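Local structure of cupin domain protein (Microcystis aeruginosa DIANCHI905, 5ZBF) at residues M52-E57 / I95-K100; S48-V53 / Q73-A78; V17-F22 / Q30-A35; I34-K39 / S91-G96. The protein is a cupin-superfamily isomerase that binds 4-hydroxyphenylpyruvic acid at an iron(II) site and takes part in the biosynthesis of the Choi moiety of aeruginosins. One frame throughout, in Å; residues are numbered along the deposited sequence.

Contact 1 (M52-E57 / I95-K100); sequences MVLSGE and IGFDLK. With ENO (3-(4-hydroxy-phenyl)pyruvic acid), chain B.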
loop_
_atom_site.group_PDB
_atom_site.type_symbol
_atom_site.label_atom_id
_atom_site.label_comp_id
_atom_site.label_asym_id
_atom_site.label_seq_id
_atom_site.Cartn_x
_atom_site.Cartn_y
_atom_site.Cartn_z
ATOM N N MET A 52 5.368 0.089 -2.846
ATOM C CA MET A 52 5.810 1.443 -3.171
ATOM C C MET A 52 6.756 1.923 -2.097
ATOM O O MET A 52 6.656 1.513 -0.939
ATOM C CB MET A 52 4.646 2.425 -3.193
ATOM C CG MET A 52 3.503 2.083 -4.114
ATOM S SD MET A 52 2.352 3.474 -4.107
ATOM C CE MET A 52 3.444 4.823 -4.563
ATOM N N VAL A 53 7.674 2.786 -2.500
ATOM C CA VAL A 53 8.524 3.523 -1.575
ATOM C C VAL A 53 7.714 4.724 -1.061
ATOM O O VAL A 53 7.085 5.452 -1.855
ATOM C CB VAL A 53 9.778 4.041 -2.295
ATOM C CG1 VAL A 53 10.615 4.931 -1.388
ATOM C CG2 VAL A 53 10.574 2.870 -2.863
ATOM N N LEU A 54 7.738 4.936 0.249
ATOM C CA LEU A 54 7.112 6.114 0.863
ATOM C C LEU A 54 8.116 7.225 1.144
ATOM O O LEU A 54 7.799 8.392 1.019
ATOM C CB LEU A 54 6.394 5.721 2.153
ATOM C CG LEU A 54 5.286 4.666 2.065
ATOM C CD1 LEU A 54 4.771 4.312 3.452
ATOM C CD2 LEU A 54 4.141 5.164 1.183
ATOM N N SER A 55 9.326 6.846 1.546
ATOM C CA SER A 55 10.402 7.780 1.799
ATOM C C SER A 55 11.711 7.113 1.389
ATOM O O SER A 55 11.958 5.965 1.750
ATOM C CB SER A 55 10.437 8.155 3.278
ATOM O OG SER A 55 11.541 8.980 3.565
ATOM N N GLY A 56 12.530 7.835 0.632
ATOM C CA GLY A 56 13.805 7.319 0.140
ATOM C C GLY A 56 13.725 6.913 -1.319
ATOM O O GLY A 56 13.025 7.542 -2.100
ATOM N N GLU A 57 14.464 5.865 -1.684
ATOM C CA GLU A 57 14.540 5.387 -3.055
ATOM C C GLU A 57 14.901 3.910 -2.983
ATOM O O GLU A 57 15.430 3.435 -1.963
ATOM C CB GLU A 57 15.588 6.169 -3.853
ATOM C CG GLU A 57 15.586 5.924 -5.350
ATOM C CD GLU A 57 16.726 6.628 -6.073
ATOM O OE1 GLU A 57 17.388 7.508 -5.481
ATOM O OE2 GLU A 57 16.967 6.289 -7.246
ATOM N N ILE A 95 11.732 3.787 3.593
ATOM C CA ILE A 95 10.479 3.411 4.235
ATOM C C ILE A 95 9.474 3.120 3.124
ATOM O O ILE A 95 9.263 3.970 2.262
ATOM C CB ILE A 95 9.942 4.523 5.160
ATOM C CG1 ILE A 95 11.018 5.045 6.147
ATOM C CG2 ILE A 95 8.697 4.032 5.888
ATOM C CD1 ILE A 95 11.654 4.016 7.030
ATOM N N GLY A 96 8.879 1.922 3.124
ATOM C CA GLY A 96 7.938 1.527 2.072
ATOM C C GLY A 96 6.827 0.629 2.553
ATOM O O GLY A 96 6.682 0.393 3.744
ATOM N N PHE A 97 6.000 0.157 1.617
ATOM C CA PHE A 97 5.031 -0.878 1.951
ATOM C C PHE A 97 4.977 -1.886 0.832
ATOM O O PHE A 97 5.387 -1.586 -0.294
ATOM C CB PHE A 97 3.631 -0.313 2.230
ATOM C CG PHE A 97 2.910 0.216 1.012
ATOM C CD1 PHE A 97 2.077 -0.601 0.258
ATOM C CD2 PHE A 97 3.040 1.537 0.649
ATOM C CE1 PHE A 97 1.398 -0.105 -0.845
ATOM C CE2 PHE A 97 2.364 2.043 -0.438
ATOM C CZ PHE A 97 1.541 1.222 -1.195
ATOM N N ASP A 98 4.504 -3.085 1.170
ATOM C CA ASP A 98 4.217 -4.147 0.196
ATOM C C ASP A 98 2.895 -4.811 0.539
ATOM O O ASP A 98 2.479 -4.810 1.700
ATOM C CB ASP A 98 5.264 -5.272 0.219
ATOM C CG ASP A 98 6.686 -4.775 0.216
ATOM O OD1 ASP A 98 7.315 -4.792 1.295
ATOM O OD2 ASP A 98 7.181 -4.409 -0.867
ATOM N N LEU A 99 2.270 -5.416 -0.467
ATOM C CA LEU A 99 1.132 -6.291 -0.269
ATOM C C LEU A 99 1.461 -7.590 -0.958
ATOM O O LEU A 99 2.032 -7.583 -2.043
ATOM C CB LEU A 99 -0.137 -5.720 -0.892
ATOM C CG LEU A 99 -0.724 -4.522 -0.177
ATOM C CD1 LEU A 99 -0.163 -3.251 -0.793
ATOM C CD2 LEU A 99 -2.242 -4.547 -0.241
ATOM N N LYS A 100 1.116 -8.694 -0.304
ATOM C CA LYS A 100 1.358 -10.027 -0.837
ATOM C C LYS A 100 0.090 -10.861 -0.740
ATOM O O LYS A 100 -0.622 -10.814 0.267
ATOM C CB LYS A 100 2.522 -10.698 -0.107
ATOM C CG LYS A 100 3.862 -10.070 -0.444
ATOM C CD LYS A 100 4.936 -10.424 0.564
ATOM C CE LYS A 100 5.275 -11.895 0.534
ATOM N NZ LYS A 100 6.524 -12.141 1.311
HETATM O O4 ENO B . 10.060 -8.851 -1.518
HETATM C C9 ENO B . 13.140 -8.984 1.541
HETATM C C8 ENO B . 14.324 -9.724 1.555
HETATM C C7 ENO B . 14.922 -10.118 0.357
HETATM C C6 ENO B . 14.331 -9.766 -0.854
HETATM C C5 ENO B . 13.149 -9.027 -0.867
HETATM C C4 ENO B . 12.549 -8.631 0.327
HETATM O O3 ENO B . 16.077 -10.844 0.364
HETATM C C3 ENO B . 11.257 -7.837 0.283
HETATM C C2 ENO B . 10.180 -8.743 -0.294
HETATM C C1 ENO B . 9.303 -9.516 0.590
HETATM O O2 ENO B . 9.189 -9.220 1.809
HETATM O O1 ENO B . 8.676 -10.479 0.092
#
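The side chain of Met52 lies alongside the Phe97 ring and points the same way, overlapping its far corner: Met52 CB is 3.6 Å from Phe97 CE2, and Met52 CG comes equally close to Phe97 CZ. Met52 SD stands 4.9 Å from the Phe97 ring centroid and 68° off the normal, an oblique Met-aromatic contact that rests on one of two deposited conformers and is to that extent doubtful. Phe97 CG, between its backbone N and carbonyl carbon (chi1 71°), sets the ring beside Met52, whose N lies over the centre of one face, while Leu54, crossing at about a right angle, brings CD2 into the ring plane at the edge, 3.8 Å from Phe97 CD2. An alanine at Phe97 would probably leave Met52 and Leu54 without the surface they pack on, and open a gap beside Phe29 and Phe160, whose rings also meet this one.

The backbones run antiparallel, and Met52 and Phe97 exchange a pair of hydrogen bonds. Further on, Ile95 O accepts from both Leu54 N (2.7 Å) and Ser55 N (3.0 Å), while Ser55 O takes Ile95 N. Two residues facing one make a classic beta bulge, placed where the chain turns a corner at Leu54 and so passes between the two sheets of the cupin beta-barrel. Gly96 faces Val53 across the pair; a CB there would fall 2.9 Å from Met52 O, consistent with a glycine here. Strand 94-101 then runs on to the ligand pocket, where Lys100 NZ donates to O1 of the bound hydroxyphenylpyruvate at 3.0 Å.

Contact 2 (S48-V53 / Q73-A78); sequences SQIGMV and QDIHVA. With FE2 (Fe (II) ion), chain C; ENO (3-(4-hydroxy-phenyl)pyruvic acid), chain B.
Gln49 and Ala78 are joined by two backbone hydrogen bonds, the shorter from Ala78 N to Gln49 O at 2.8 Å. Gly51 and His76 form the next such pair, with Gly51 N to His76 O the longer at 3.2 Å. Between them Ile50 faces Val77 as a non-hydrogen-bonded pair, and the short segments run 159° apart, hence antiparallel. Beyond the direct bonds, a water accepts from Val53 N and donates to Asp74 O, bridging the strands where they part. The Asp74 carboxylate turns elsewhere, to Arg70 and Thr114.

On the face that carries Gln49 and His76, the His76 ring packs on Gly51. His76 CG lies between the backbone N and carbonyl carbon (chi1 76°), which puts the ring across Gly51, whose N is 3.4 Å above the plane, offset toward the rim. A CB on Gly51 would fall 2.6 Å from His76 CE1 and would probably exclude the ring from this position.

Apolar contacts fill the other face, where Ile50 CG2 lies 4.2 Å from Val77 CG1. The approaches of Ile75 to Met52 and to Ile50 rest on alternate conformers and are doubtful.

Metal coordination extends from the Gln49 side. Its chain is extended, CG anti to the backbone N (chi1 179°), and carries the amide to the iron(II) ion. The bound hydroxyphenylpyruvate chelates that ion through O4 at 2.1 Å and O1 at 2.2 Å. With His43, His45 and His84 completing the protein ligands, this is the three-histidine metal centre typical of cupins, with glutamine in the place often held by glutamate.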
loop_
_atom_site.group_PDB
_atom_site.type_symbol
_atom_site.label_atom_id
_atom_site.label_comp_id
_atom_site.label_asym_id
_atom_site.label_seq_id
_atom_site.Cartn_x
_atom_site.Cartn_y
_atom_site.Cartn_z
ATOM N N SER A 48 2.010 -13.311 -5.105
ATOM C CA SER A 48 2.260 -12.119 -5.905
ATOM C C SER A 48 2.480 -10.945 -4.972
ATOM O O SER A 48 1.938 -10.913 -3.859
ATOM C CB SER A 48 1.074 -11.815 -6.811
ATOM O OG SER A 48 0.829 -12.885 -7.699
ATOM N N GLN A 49 3.258 -9.978 -5.439
ATOM C CA GLN A 49 3.693 -8.870 -4.601
ATOM C C GLN A 49 3.691 -7.559 -5.367
ATOM O O GLN A 49 4.095 -7.497 -6.534
ATOM C CB GLN A 49 5.098 -9.164 -4.076
ATOM C CG GLN A 49 5.713 -8.087 -3.197
ATOM C CD GLN A 49 7.141 -8.411 -2.815
ATOM O OE1 GLN A 49 8.058 -7.608 -3.009
ATOM N NE2 GLN A 49 7.335 -9.602 -2.284
ATOM N N ILE A 50 3.227 -6.519 -4.689
ATOM C CA ILE A 50 3.322 -5.150 -5.168
ATOM C C ILE A 50 3.773 -4.279 -4.015
ATOM O O ILE A 50 3.609 -4.656 -2.858
ATOM C CB ILE A 50 1.966 -4.613 -5.679
ATOM C CG1 ILE A 50 0.885 -4.704 -4.588
ATOM C CG2 ILE A 50 1.530 -5.388 -6.917
ATOM C CD1 ILE A 50 -0.455 -4.121 -4.979
ATOM N N GLY A 51 4.301 -3.102 -4.323
ATOM C CA GLY A 51 4.676 -2.169 -3.277
ATOM C C GLY A 51 5.157 -0.835 -3.782
ATOM O O GLY A 51 5.329 -0.653 -4.976
ATOM N N MET A 52 5.368 0.089 -2.846
ATOM C CA MET A 52 5.810 1.443 -3.171
ATOM C C MET A 52 6.756 1.923 -2.097
ATOM O O MET A 52 6.656 1.513 -0.939
ATOM C CB MET A 52 4.646 2.425 -3.193
ATOM C CG MET A 52 3.503 2.083 -4.114
ATOM S SD MET A 52 2.352 3.474 -4.107
ATOM C CE MET A 52 3.444 4.823 -4.563
ATOM N N VAL A 53 7.674 2.786 -2.500
ATOM C CA VAL A 53 8.524 3.523 -1.575
ATOM C C VAL A 53 7.714 4.724 -1.061
ATOM O O VAL A 53 7.085 5.452 -1.855
ATOM C CB VAL A 53 9.778 4.041 -2.295
ATOM C CG1 VAL A 53 10.615 4.931 -1.388
ATOM C CG2 VAL A 53 10.574 2.870 -2.863
ATOM N N GLN A 73 5.491 7.488 -6.109
ATOM C CA GLN A 73 5.264 7.514 -7.563
ATOM C C GLN A 73 5.159 6.124 -8.200
ATOM O O GLN A 73 4.186 5.824 -8.898
ATOM C CB GLN A 73 6.364 8.295 -8.277
ATOM C CG GLN A 73 6.445 9.769 -7.905
ATOM C CD GLN A 73 7.186 10.593 -8.945
ATOM O OE1 GLN A 73 6.651 10.896 -10.019
ATOM N NE2 GLN A 73 8.412 10.963 -8.636
ATOM N N ASP A 74 6.165 5.285 -7.954
ATOM C CA ASP A 74 6.285 4.026 -8.657
ATOM C C ASP A 74 5.798 2.858 -7.795
ATOM O O ASP A 74 5.912 2.875 -6.568
ATOM C CB ASP A 74 7.736 3.826 -9.102
ATOM C CG ASP A 74 8.236 4.953 -10.016
ATOM O OD1 ASP A 74 7.476 5.406 -10.895
ATOM O OD2 ASP A 74 9.382 5.420 -9.836
ATOM N N ILE A 75 5.187 1.881 -8.460
ATOM C CA ILE A 75 4.807 0.665 -7.777
ATOM C C ILE A 75 5.502 -0.511 -8.478
ATOM O O ILE A 75 5.458 -0.664 -9.699
ATOM C CB ILE A 75 3.261 0.544 -7.578
ATOM C CG1 ILE A 75 2.601 -0.524 -8.439
ATOM C CG2 ILE A 75 2.547 1.886 -7.740
ATOM C CD1 ILE A 75 2.301 -1.768 -7.647
ATOM N N HIS A 76 6.209 -1.316 -7.683
ATOM C CA HIS A 76 6.855 -2.516 -8.227
ATOM C C HIS A 76 5.826 -3.634 -8.250
ATOM O O HIS A 76 4.941 -3.686 -7.392
ATOM C CB HIS A 76 8.134 -2.909 -7.451
ATOM C CG HIS A 76 7.885 -3.573 -6.131
ATOM N ND1 HIS A 76 7.911 -2.886 -4.942
ATOM C CD2 HIS A 76 7.624 -4.865 -5.814
ATOM C CE1 HIS A 76 7.672 -3.720 -3.944
ATOM N NE2 HIS A 76 7.488 -4.928 -4.448
ATOM N N VAL A 77 5.942 -4.522 -9.239
ATOM C CA VAL A 77 4.992 -5.616 -9.418
ATOM C C VAL A 77 5.779 -6.901 -9.688
ATOM O O VAL A 77 6.460 -7.020 -10.711
ATOM C CB VAL A 77 4.021 -5.332 -10.589
ATOM C CG1 VAL A 77 2.957 -6.420 -10.701
ATOM C CG2 VAL A 77 3.358 -3.964 -10.435
ATOM N N ALA A 78 5.706 -7.843 -8.749
ATOM C CA ALA A 78 6.373 -9.141 -8.886
ATOM C C ALA A 78 5.313 -10.233 -8.857
ATOM O O ALA A 78 4.774 -10.557 -7.791
ATOM C CB ALA A 78 7.371 -9.340 -7.758
HETATM FE FE FE2 C . 9.156 -10.680 -2.054
HETATM O O4 ENO B . 10.060 -8.851 -1.518
HETATM C C9 ENO B . 13.140 -8.984 1.541
HETATM C C8 ENO B . 14.324 -9.724 1.555
HETATM C C7 ENO B . 14.922 -10.118 0.357
HETATM C C6 ENO B . 14.331 -9.766 -0.854
HETATM C C5 ENO B . 13.149 -9.027 -0.867
HETATM C C4 ENO B . 12.549 -8.631 0.327
HETATM O O3 ENO B . 16.077 -10.844 0.364
HETATM C C3 ENO B . 11.257 -7.837 0.283
HETATM C C2 ENO B . 10.180 -8.743 -0.294
HETATM C C1 ENO B . 9.303 -9.516 0.590
HETATM O O2 ENO B . 9.189 -9.220 1.809
HETATM O O1 ENO B . 8.676 -10.479 0.092
HETATM O O HOH W 1 8.051 3.469 -5.256
#

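Contact 3 (V17-F22 / Q30-A35); sequences VELEVF and QLSVIA
Val17 CG2 touches Ile34 CG1 at 4.2 Å, a light apolar contact in a non-hydrogen-bonded pair whose side chains also meet Leu40. Next in sequence, Glu18 trades two backbone hydrogen bonds with Val33, and Val33 N to Glu18 O is 2.8 Å long. The Glu18 and Val33 side chains lie on the opposite face from Val17.

Leu19 brings the chain back to the first face, where it meets Gln30. Leu19 CD1 is nearly equidistant from the three heavy atoms of the amide group, with Gln30 OE1 at 3.6 Å and Gln30 NE2 at 3.8 Å; Leu19 CD2 also lies against NE2. With CG between the backbone N and carbonyl carbon (chi1 60°), Gln30 sends its extended chain obliquely across Leu19. The amide is held by more than this packing: NE2 donates to Asp98 OD1 and to the carboxylate O2 of the bound hydroxyphenylpyruvate. Leu19 lies in the second shell, against the amide, and probably helps to hold its position. The short approach of Leu19 to the Ser32 hydroxyl involves one of two Ser32 conformers and is doubtful.

The segments 17-22 and 30-34 run 172° apart; they belong to strands 17-24 and 27-34, a beta hairpin within the cupin barrel, its face with Gln30 turned to the ligand.

Glu20 then repeats the double bonding with Leu31: Glu20 N to Leu31 O is 2.8 Å, and Leu31 N returns to Glu20 O. Val21 stands across from Gln30, their CA atoms 4.5 Å apart. At Phe22 the ring presents its edge, with Leu31 CD1 near the ring plane and 4.1 Å from Phe22 CE2.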
loop_
_atom_site.group_PDB
_atom_site.type_symbol
_atom_site.label_atom_id
_atom_site.label_comp_id
_atom_site.label_asym_id
_atom_site.label_seq_id
_atom_site.Cartn_x
_atom_site.Cartn_y
_atom_site.Cartn_z
ATOM N N VAL A 17 16.327 -5.496 7.063
ATOM C CA VAL A 17 14.896 -5.276 6.834
ATOM C C VAL A 17 14.072 -5.463 8.100
ATOM O O VAL A 17 14.089 -6.522 8.720
ATOM C CB VAL A 17 14.339 -6.228 5.752
ATOM C CG1 VAL A 17 12.853 -5.975 5.530
ATOM C CG2 VAL A 17 15.104 -6.065 4.449
ATOM N N GLU A 18 13.341 -4.421 8.473
ATOM C CA GLU A 18 12.376 -4.504 9.551
ATOM C C GLU A 18 10.991 -4.282 8.978
ATOM O O GLU A 18 10.802 -3.404 8.117
ATOM C CB GLU A 18 12.701 -3.469 10.611
ATOM C CG GLU A 18 13.990 -3.810 11.334
ATOM C CD GLU A 18 14.462 -2.705 12.238
ATOM O OE1 GLU A 18 14.329 -1.518 11.869
ATOM O OE2 GLU A 18 14.985 -3.031 13.307
ATOM N N LEU A 19 10.042 -5.091 9.439
ATOM C CA LEU A 19 8.678 -5.063 8.927
ATOM C C LEU A 19 7.659 -4.935 10.056
ATOM O O LEU A 19 7.890 -5.419 11.170
ATOM C CB LEU A 19 8.373 -6.344 8.156
ATOM C CG LEU A 19 9.251 -6.746 6.960
ATOM C CD1 LEU A 19 8.788 -8.088 6.425
ATOM C CD2 LEU A 19 9.206 -5.713 5.847
ATOM N N GLU A 20 6.553 -4.249 9.750
ATOM C CA GLU A 20 5.326 -4.298 10.543
ATOM C C GLU A 20 4.306 -5.020 9.672
ATOM O O GLU A 20 3.906 -4.511 8.616
ATOM C CB GLU A 20 4.842 -2.888 10.897
ATOM C CG GLU A 20 5.765 -2.146 11.865
ATOM C CD GLU A 20 5.819 -2.724 13.282
ATOM O OE1 GLU A 20 4.909 -3.475 13.707
ATOM O OE2 GLU A 20 6.792 -2.402 14.004
ATOM N N VAL A 21 3.903 -6.207 10.113
ATOM C CA VAL A 21 3.146 -7.131 9.269
ATOM C C VAL A 21 1.685 -7.174 9.721
ATOM O O VAL A 21 1.393 -7.481 10.879
ATOM C CB VAL A 21 3.736 -8.553 9.316
ATOM C CG1 VAL A 21 2.902 -9.478 8.447
ATOM C CG2 VAL A 21 5.191 -8.539 8.854
ATOM N N PHE A 22 0.779 -6.858 8.801
ATOM C CA PHE A 22 -0.638 -6.800 9.102
ATOM C C PHE A 22 -1.385 -7.844 8.269
ATOM O O PHE A 22 -1.228 -7.897 7.045
ATOM C CB PHE A 22 -1.244 -5.459 8.717
ATOM C CG PHE A 22 -0.613 -4.229 9.330
ATOM C CD1 PHE A 22 -1.301 -3.488 10.286
ATOM C CD2 PHE A 22 0.594 -3.733 8.862
ATOM C CE1 PHE A 22 -0.772 -2.314 10.789
ATOM C CE2 PHE A 22 1.125 -2.553 9.362
ATOM C CZ PHE A 22 0.443 -1.844 10.329
ATOM N N GLN A 30 2.415 -5.070 4.604
ATOM C CA GLN A 30 3.523 -4.741 5.498
ATOM C C GLN A 30 4.123 -3.372 5.256
ATOM O O GLN A 30 4.255 -2.931 4.126
ATOM C CB GLN A 30 4.610 -5.826 5.442
ATOM C CG GLN A 30 5.228 -6.028 4.075
ATOM C CD GLN A 30 6.012 -7.335 3.952
ATOM O OE1 GLN A 30 5.679 -8.332 4.579
ATOM N NE2 GLN A 30 7.037 -7.327 3.123
ATOM N N LEU A 31 4.470 -2.692 6.347
ATOM C CA LEU A 31 5.295 -1.503 6.276
ATOM C C LEU A 31 6.735 -1.964 6.480
ATOM O O LEU A 31 6.998 -2.787 7.365
ATOM C CB LEU A 31 4.900 -0.498 7.364
ATOM C CG LEU A 31 3.505 0.111 7.326
ATOM C CD1 LEU A 31 3.230 0.892 8.605
ATOM C CD2 LEU A 31 3.344 0.996 6.101
ATOM N N SER A 32 7.631 -1.445 5.647
ATOM C CA SER A 32 9.038 -1.860 5.593
ATOM C C SER A 32 9.981 -0.718 5.931
ATOM O O SER A 32 9.729 0.423 5.560
ATOM C CB SER A 32 9.386 -2.323 4.175
ATOM O OG SER A 32 8.823 -3.587 3.884
ATOM N N VAL A 33 11.083 -1.041 6.607
ATOM C CA VAL A 33 12.192 -0.128 6.765
ATOM C C VAL A 33 13.431 -0.905 6.318
ATOM O O VAL A 33 13.816 -1.902 6.953
ATOM C CB VAL A 33 12.372 0.368 8.210
ATOM C CG1 VAL A 33 13.510 1.379 8.267
ATOM C CG2 VAL A 33 11.072 0.974 8.737
ATOM N N ILE A 34 14.029 -0.451 5.223
ATOM C CA ILE A 34 15.240 -1.054 4.669
ATOM C C ILE A 34 16.445 -0.161 4.982
ATOM O O ILE A 34 16.453 1.039 4.681
ATOM C CB ILE A 34 15.125 -1.293 3.150
ATOM C CG1 ILE A 34 13.996 -2.294 2.851
ATOM C CG2 ILE A 34 16.449 -1.784 2.568
ATOM C CD1 ILE A 34 13.799 -2.581 1.380
ATOM N N ALA A 35 17.481 -0.765 5.566
ATOM C CA ALA A 35 18.641 -0.019 6.036
ATOM C C ALA A 35 19.369 0.734 4.918
ATOM O O ALA A 35 19.350 0.308 3.760
ATOM C CB ALA A 35 19.614 -0.964 6.725
#

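Contact 4 (I34-K39 / S91-G96); sequences IAPNAK and SEPMIG
Ile34 and Met94 lie side by side and point the same way, with Ile34 CD1 only 3.4 Å from Met94 CE, tighter than usual for two methyl carbons. Met94 CG is anti to the backbone N (chi1 -171°), and the chain then bends twice to bring CE back over Ile34. Their backbones form a hydrogen-bonded antiparallel pair: Ile34 N to Met94 O is 2.8 Å and Met94 N to Ile34 O 2.9 Å.

Pro36 carries the outer part of the contact. Its CB rests 3.5 Å from Ser91 O, and its CG is 4.1 Å from Pro93 CD. It occupies the second position of a type II turn from Ala35 to Ala38, closed by Ala38 N to Ala35 O. An alanine at Pro36 would probably leave Pro93 without its ring contact and make the turn freer to flex. A weak bond from Ser91 OG to Asn37 OD1, resting on one of two serine conformers, is doubtful.

Beyond the pair, Ile34 and Met94 both touch Leu58 of strand 57-62, and Met94 also reaches Val53 of strand 48-55; the turn itself leads from strand 27-34 into strand 39-43, beside the start of strand 94-101.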
loop_
_atom_site.group_PDB
_atom_site.type_symbol
_atom_site.label_atom_id
_atom_site.label_comp_id
_atom_site.label_asym_id
_atom_site.label_seq_id
_atom_site.Cartn_x
_atom_site.Cartn_y
_atom_site.Cartn_z
ATOM N N ILE A 34 14.029 -0.451 5.223
ATOM C CA ILE A 34 15.240 -1.054 4.669
ATOM C C ILE A 34 16.445 -0.161 4.982
ATOM O O ILE A 34 16.453 1.039 4.681
ATOM C CB ILE A 34 15.125 -1.293 3.150
ATOM C CG1 ILE A 34 13.996 -2.294 2.851
ATOM C CG2 ILE A 34 16.449 -1.784 2.568
ATOM C CD1 ILE A 34 13.799 -2.581 1.380
ATOM N N ALA A 35 17.481 -0.765 5.566
ATOM C CA ALA A 35 18.641 -0.019 6.036
ATOM C C ALA A 35 19.369 0.734 4.918
ATOM O O ALA A 35 19.350 0.308 3.760
ATOM C CB ALA A 35 19.614 -0.964 6.725
ATOM N N PRO A 36 20.045 1.839 5.269
ATOM C CA PRO A 36 20.918 2.514 4.323
ATOM C C PRO A 36 21.833 1.545 3.575
ATOM O O PRO A 36 22.375 0.605 4.169
ATOM C CB PRO A 36 21.724 3.463 5.219
ATOM C CG PRO A 36 20.797 3.778 6.341
ATOM C CD PRO A 36 20.034 2.512 6.585
ATOM N N ASN A 37 21.942 1.753 2.269
ATOM C CA ASN A 37 22.858 1.021 1.405
ATOM C C ASN A 37 22.638 -0.501 1.332
ATOM O O ASN A 37 23.492 -1.215 0.829
ATOM C CB ASN A 37 24.301 1.329 1.813
ATOM C CG ASN A 37 24.588 2.825 1.871
ATOM O OD1 ASN A 37 24.702 3.491 0.841
ATOM N ND2 ASN A 37 24.701 3.356 3.078
ATOM N N ALA A 38 21.491 -0.985 1.798
ATOM C CA ALA A 38 21.221 -2.417 1.842
ATOM C C ALA A 38 21.196 -3.058 0.457
ATOM O O ALA A 38 20.645 -2.487 -0.482
ATOM C CB ALA A 38 19.902 -2.682 2.543
ATOM N N LYS A 39 21.812 -4.240 0.359
ATOM C CA LYS A 39 21.587 -5.178 -0.736
ATOM C C LYS A 39 20.670 -6.284 -0.252
ATOM O O LYS A 39 20.965 -6.950 0.742
ATOM C CB LYS A 39 22.895 -5.812 -1.210
ATOM C CG LYS A 39 23.815 -4.861 -1.941
ATOM C CD LYS A 39 25.192 -5.452 -2.159
ATOM C CE LYS A 39 25.159 -6.724 -2.976
ATOM N NZ LYS A 39 26.538 -7.163 -3.308
ATOM N N SER A 91 22.113 6.476 1.343
ATOM C CA SER A 91 22.608 6.319 2.709
ATOM C C SER A 91 21.547 6.726 3.745
ATOM O O SER A 91 21.861 6.970 4.909
ATOM C CB SER A 91 23.893 7.129 2.896
ATOM O OG SER A 91 24.876 6.734 1.950
ATOM N N GLU A 92 20.286 6.788 3.315
ATOM C CA GLU A 92 19.139 7.024 4.182
ATOM C C GLU A 92 18.282 5.755 4.146
ATOM O O GLU A 92 18.270 5.062 3.120
ATOM C CB GLU A 92 18.309 8.192 3.644
ATOM C CG GLU A 92 18.986 9.554 3.722
ATOM C CD GLU A 92 19.102 10.081 5.134
ATOM O OE1 GLU A 92 20.075 10.806 5.409
ATOM O OE2 GLU A 92 18.231 9.773 5.972
ATOM N N PRO A 93 17.561 5.443 5.239
ATOM C CA PRO A 93 16.646 4.298 5.176
ATOM C C PRO A 93 15.586 4.478 4.103
ATOM O O PRO A 93 15.241 5.605 3.756
ATOM C CB PRO A 93 15.982 4.278 6.561
ATOM C CG PRO A 93 16.170 5.654 7.105
ATOM C CD PRO A 93 17.450 6.169 6.518
ATOM N N MET A 94 15.102 3.364 3.568
ATOM C CA MET A 94 13.946 3.375 2.678
ATOM C C MET A 94 12.748 2.933 3.519
ATOM O O MET A 94 12.766 1.857 4.140
ATOM C CB MET A 94 14.179 2.423 1.502
ATOM C CG MET A 94 13.154 2.456 0.355
ATOM S SD MET A 94 11.501 1.867 0.782
ATOM C CE MET A 94 11.906 0.235 1.363
ATOM N N ILE A 95 11.732 3.787 3.593
ATOM C CA ILE A 95 10.479 3.411 4.235
ATOM C C ILE A 95 9.474 3.120 3.124
ATOM O O ILE A 95 9.263 3.970 2.262
ATOM C CB ILE A 95 9.942 4.523 5.160
ATOM C CG1 ILE A 95 11.018 5.045 6.147
ATOM C CG2 ILE A 95 8.697 4.032 5.888
ATOM C CD1 ILE A 95 11.654 4.016 7.030
ATOM N N GLY A 96 8.879 1.922 3.124
ATOM C CA GLY A 96 7.938 1.527 2.072
ATOM C C GLY A 96 6.827 0.629 2.553
ATOM O O GLY A 96 6.682 0.393 3.744
#

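Overall arrangement
Contact 2 is the most buried, and contact 3 is also mainly interior, whereas contacts 1 and 4 mix buried and exposed residues; contact 4 lies farthest from the chain's centre, about 18 Å from centre to centre. Contacts 1 and 2 share strand 48-55, and contacts 1 and 4 share strand 94-101. Strand 27-34, paired in contact 3, lies beside 94-101, so backbone bonds such as Gly96 O to Ser32 N tie contacts 1 and 3. Contacts 1 to 3 each send a polar side chain to the ligand: Lys100, Gln49 and Gln30. Contact 4 sends none; its side-chain contacts are mainly a methyl pair and prolines, beside one backbone hydrogen-bonded pair. Contact 2 alone provides a metal ligand, and contact 1 alone a bulge.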